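Local coordinates for protein chitinase A (Pteris ryukyuensis, PDB 4RL3) that is the catalytic domain of a plant class III chitinase of glycoside hydrolase family 18, which probably hydrolyses the glycosidic bonds of chitin, at residues T94-W99 against F134-G139. Numbering follows the deposited sequence.
Sequences TSVSSW and FVSCIG
Val96 and Cys137 mark the nearest backbone approach, 5.8 Å from CA to CA, where the first turn of helix 96-114 meets helix 131-147 on the outside of the TIM barrel of the family 18 glycoside hydrolases. The two helices follow each other in the chain, joined through the parallel barrel strand 118-123, and the contact illustrates how neighbouring helices of this fold pack together without polar links: no hydrogen bond crosses between 94-99 and 134-139. Ser95 occupies the N-cap position of helix 96-114, and its OG is hydrogen-bonded to Ser98 OG at 2.7 Å.

Cys137 meets both Val96 and Trp99. Its SG, anti to the carbonyl carbon (chi1 -76°), comes within 4.1 Å of Val96 CA. The same sulfur lies 4.7 Å from the centroid of the Trp99 six-membered ring, an oblique sulfur-aromatic contact 43° off the ring normal. With CG anti to the backbone N (chi1 -170°), the indole extends toward helix 131-147, and CE3 comes 3.6 Å from Cys137 CB. The far end of the ring meets Ile138, whose CD1 approaches CH2. On the pyrrole ring of the indole, NE1 is hydrogen-bonded to Asp37 OD2, which helps fix the ring, while Phe91 packs against Trp99, Cys137 and Ile138 alike. Toward the partly exposed margin, Ser136 OG is hydrogen-bonded to Gln140 NE2 one turn on, and the same oxygen rests against the methyl Val96 CG1 at 3.5 Å.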
ATOM      1  N   THR A  94       7.664  -7.784 -21.281  1.00  7.93           N
ATOM      2  CA  THR A  94       8.174  -8.167 -22.606  1.00  8.06           C
ATOM      3  C   THR A  94       9.632  -7.736 -22.741  1.00  7.88           C
ATOM      4  O   THR A  94      10.480  -8.505 -23.205  1.00  8.15           O
ATOM      5  CB  THR A  94       7.320  -7.517 -23.720  1.00  8.38           C
ATOM      6  OG1 THR A  94       5.969  -7.989 -23.609  1.00  8.86           O
ATOM      7  CG2 THR A  94       7.875  -7.848 -25.109  1.00  8.60           C
ATOM      8  N   SER A  95       9.884  -6.489 -22.352  1.00  7.58           N
ATOM      9  CA  SER A  95      11.211  -5.926 -22.183  1.00  7.21           C
ATOM     10  C   SER A  95      11.093  -4.883 -21.092  1.00  6.86           C
ATOM     11  O   SER A  95       9.988  -4.372 -20.827  1.00  6.92           O
ATOM     12  CB  SER A  95      11.704  -5.264 -23.473  1.00  7.27           C
ATOM     13  OG  SER A  95      10.955  -4.096 -23.769  1.00  7.25           O
ATOM     14  N   VAL A  96      12.211  -4.556 -20.463  1.00  6.52           N
ATOM     15  CA  VAL A  96      12.210  -3.545 -19.412  1.00  6.14           C
ATOM     16  C   VAL A  96      11.707  -2.215 -19.975  1.00  5.87           C
ATOM     17  O   VAL A  96      10.827  -1.581 -19.404  1.00  5.81           O
ATOM     18  CB  VAL A  96      13.600  -3.380 -18.768  1.00  6.34           C
ATOM     19  CG1 VAL A  96      13.645  -2.155 -17.865  1.00  6.30           C
ATOM     20  CG2 VAL A  96      13.973  -4.631 -17.999  1.00  6.39           C
ATOM     21  N   SER A  97      12.262  -1.800 -21.108  1.00  5.50           N
ATOM     22  CA  SER A  97      11.930  -0.494 -21.646  1.00  5.30           C
ATOM     23  C   SER A  97      10.467  -0.377 -22.043  1.00  5.15           C
ATOM     24  O   SER A  97       9.847   0.672 -21.825  1.00  5.10           O
ATOM     25  CB  SER A  97      12.834  -0.133 -22.828  1.00  5.33           C
ATOM     26  OG  SER A  97      12.617  -0.994 -23.926  1.00  5.43           O
ATOM     27  N   SER A  98       9.903  -1.433 -22.622  1.00  5.01           N
ATOM     28  CA  SER A  98       8.510  -1.376 -23.070  1.00  4.92           C
ATOM     29  C   SER A  98       7.551  -1.423 -21.882  1.00  4.78           C
ATOM     30  O   SER A  98       6.536  -0.714 -21.873  1.00  4.83           O
ATOM     31  CB  SER A  98       8.175  -2.449 -24.108  1.00  4.95           C
ATOM     32  OG  SER A  98       8.307  -3.761 -23.604  1.00  4.95           O
ATOM     33  N   TRP A  99       7.874  -2.234 -20.876  1.00  4.64           N
ATOM     34  CA  TRP A  99       7.044  -2.284 -19.668  1.00  4.52           C
ATOM     35  C   TRP A  99       7.041  -0.897 -18.997  1.00  4.49           C
ATOM     36  O   TRP A  99       5.977  -0.356 -18.646  1.00  4.42           O
ATOM     37  CB  TRP A  99       7.513  -3.392 -18.691  1.00  4.43           C
ATOM     38  CG  TRP A  99       6.531  -3.615 -17.559  1.00  4.34           C
ATOM     39  CD1 TRP A  99       5.551  -4.558 -17.508  1.00  4.34           C
ATOM     40  CD2 TRP A  99       6.417  -2.851 -16.348  1.00  4.29           C
ATOM     41  NE1 TRP A  99       4.822  -4.426 -16.350  1.00  4.32           N
ATOM     42  CE2 TRP A  99       5.335  -3.392 -15.619  1.00  4.30           C
ATOM     43  CE3 TRP A  99       7.124  -1.775 -15.807  1.00  4.30           C
ATOM     44  CZ2 TRP A  99       4.940  -2.888 -14.381  1.00  4.28           C
ATOM     45  CZ3 TRP A  99       6.731  -1.267 -14.571  1.00  4.26           C
ATOM     46  CH2 TRP A  99       5.653  -1.833 -13.867  1.00  4.29           C
ATOM     47  N   PHE A 134      12.670  -6.976 -12.323  1.00  5.98           N
ATOM     48  CA  PHE A 134      11.642  -6.356 -11.490  1.00  5.68           C
ATOM     49  C   PHE A 134      12.113  -5.020 -10.909  1.00  5.66           C
ATOM     50  O   PHE A 134      11.416  -4.013 -11.002  1.00  5.50           O
ATOM     51  CB  PHE A 134      11.214  -7.301 -10.360  1.00  5.70           C
ATOM     52  CG  PHE A 134      10.260  -6.688  -9.371  1.00  5.64           C
ATOM     53  CD1 PHE A 134       8.965  -6.373  -9.745  1.00  5.62           C
ATOM     54  CD2 PHE A 134      10.661  -6.414  -8.070  1.00  5.62           C
ATOM     55  CE1 PHE A 134       8.090  -5.806  -8.842  1.00  5.57           C
ATOM     56  CE2 PHE A 134       9.778  -5.862  -7.146  1.00  5.63           C
ATOM     57  CZ  PHE A 134       8.498  -5.538  -7.546  1.00  5.60           C
ATOM     58  N   VAL A 135      13.303  -5.012 -10.327  1.00  5.57           N
ATOM     59  CA  VAL A 135      13.810  -3.816  -9.684  1.00  5.71           C
ATOM     60  C   VAL A 135      13.996  -2.683 -10.697  1.00  5.52           C
ATOM     61  O   VAL A 135      13.645  -1.534 -10.430  1.00  5.56           O
ATOM     62  CB  VAL A 135      15.124  -4.117  -8.918  1.00  5.81           C
ATOM     63  CG1 VAL A 135      15.814  -2.839  -8.473  1.00  5.94           C
ATOM     64  CG2 VAL A 135      14.855  -5.039  -7.728  1.00  5.99           C
ATOM     65  N   SER A 136      14.551  -3.001 -11.860  1.00  5.24           N
ATOM     66  CA  SER A 136      14.727  -2.004 -12.902  1.00  5.07           C
ATOM     67  C   SER A 136      13.389  -1.402 -13.343  1.00  4.96           C
ATOM     68  O   SER A 136      13.255  -0.192 -13.456  1.00  4.82           O
ATOM     69  CB  SER A 136      15.421  -2.632 -14.107  1.00  5.09           C
ATOM     70  OG  SER A 136      15.678  -1.648 -15.099  1.00  5.16           O
ATOM     71  N   CYS A 137      12.401  -2.259 -13.576  1.00  4.89           N
ATOM     72  CA  CYS A 137      11.080  -1.786 -14.009  1.00  4.80           C
ATOM     73  C   CYS A 137      10.461  -0.834 -12.985  1.00  4.82           C
ATOM     74  O   CYS A 137      10.016   0.263 -13.323  1.00  4.76           O
ATOM     75  CB  CYS A 137      10.122  -2.966 -14.225  1.00  4.92           C
ATOM     76  SG  CYS A 137      10.420  -3.884 -15.752  1.00  5.16           S
ATOM     77  N   ILE A 138      10.419  -1.263 -11.736  1.00  4.73           N
ATOM     78  CA  ILE A 138       9.738  -0.481 -10.708  1.00  4.66           C
ATOM     79  C   ILE A 138      10.526   0.775 -10.335  1.00  4.70           C
ATOM     80  O   ILE A 138       9.942   1.849 -10.145  1.00  4.63           O
ATOM     81  CB  ILE A 138       9.467  -1.323  -9.444  1.00  4.64           C
ATOM     82  CG1 ILE A 138       8.541  -2.503  -9.768  1.00  4.64           C
ATOM     83  CG2 ILE A 138       8.889  -0.466  -8.322  1.00  4.65           C
ATOM     84  CD1 ILE A 138       7.207  -2.132 -10.362  1.00  4.71           C
ATOM     85  N   GLY A 139      11.842   0.644 -10.214  1.00  4.69           N
ATOM     86  CA  GLY A 139      12.672   1.789  -9.882  1.00  4.79           C
ATOM     87  C   GLY A 139      12.548   2.885 -10.925  1.00  4.88           C
ATOM     88  O   GLY A 139      12.413   4.074 -10.604  1.00  5.00           O
TER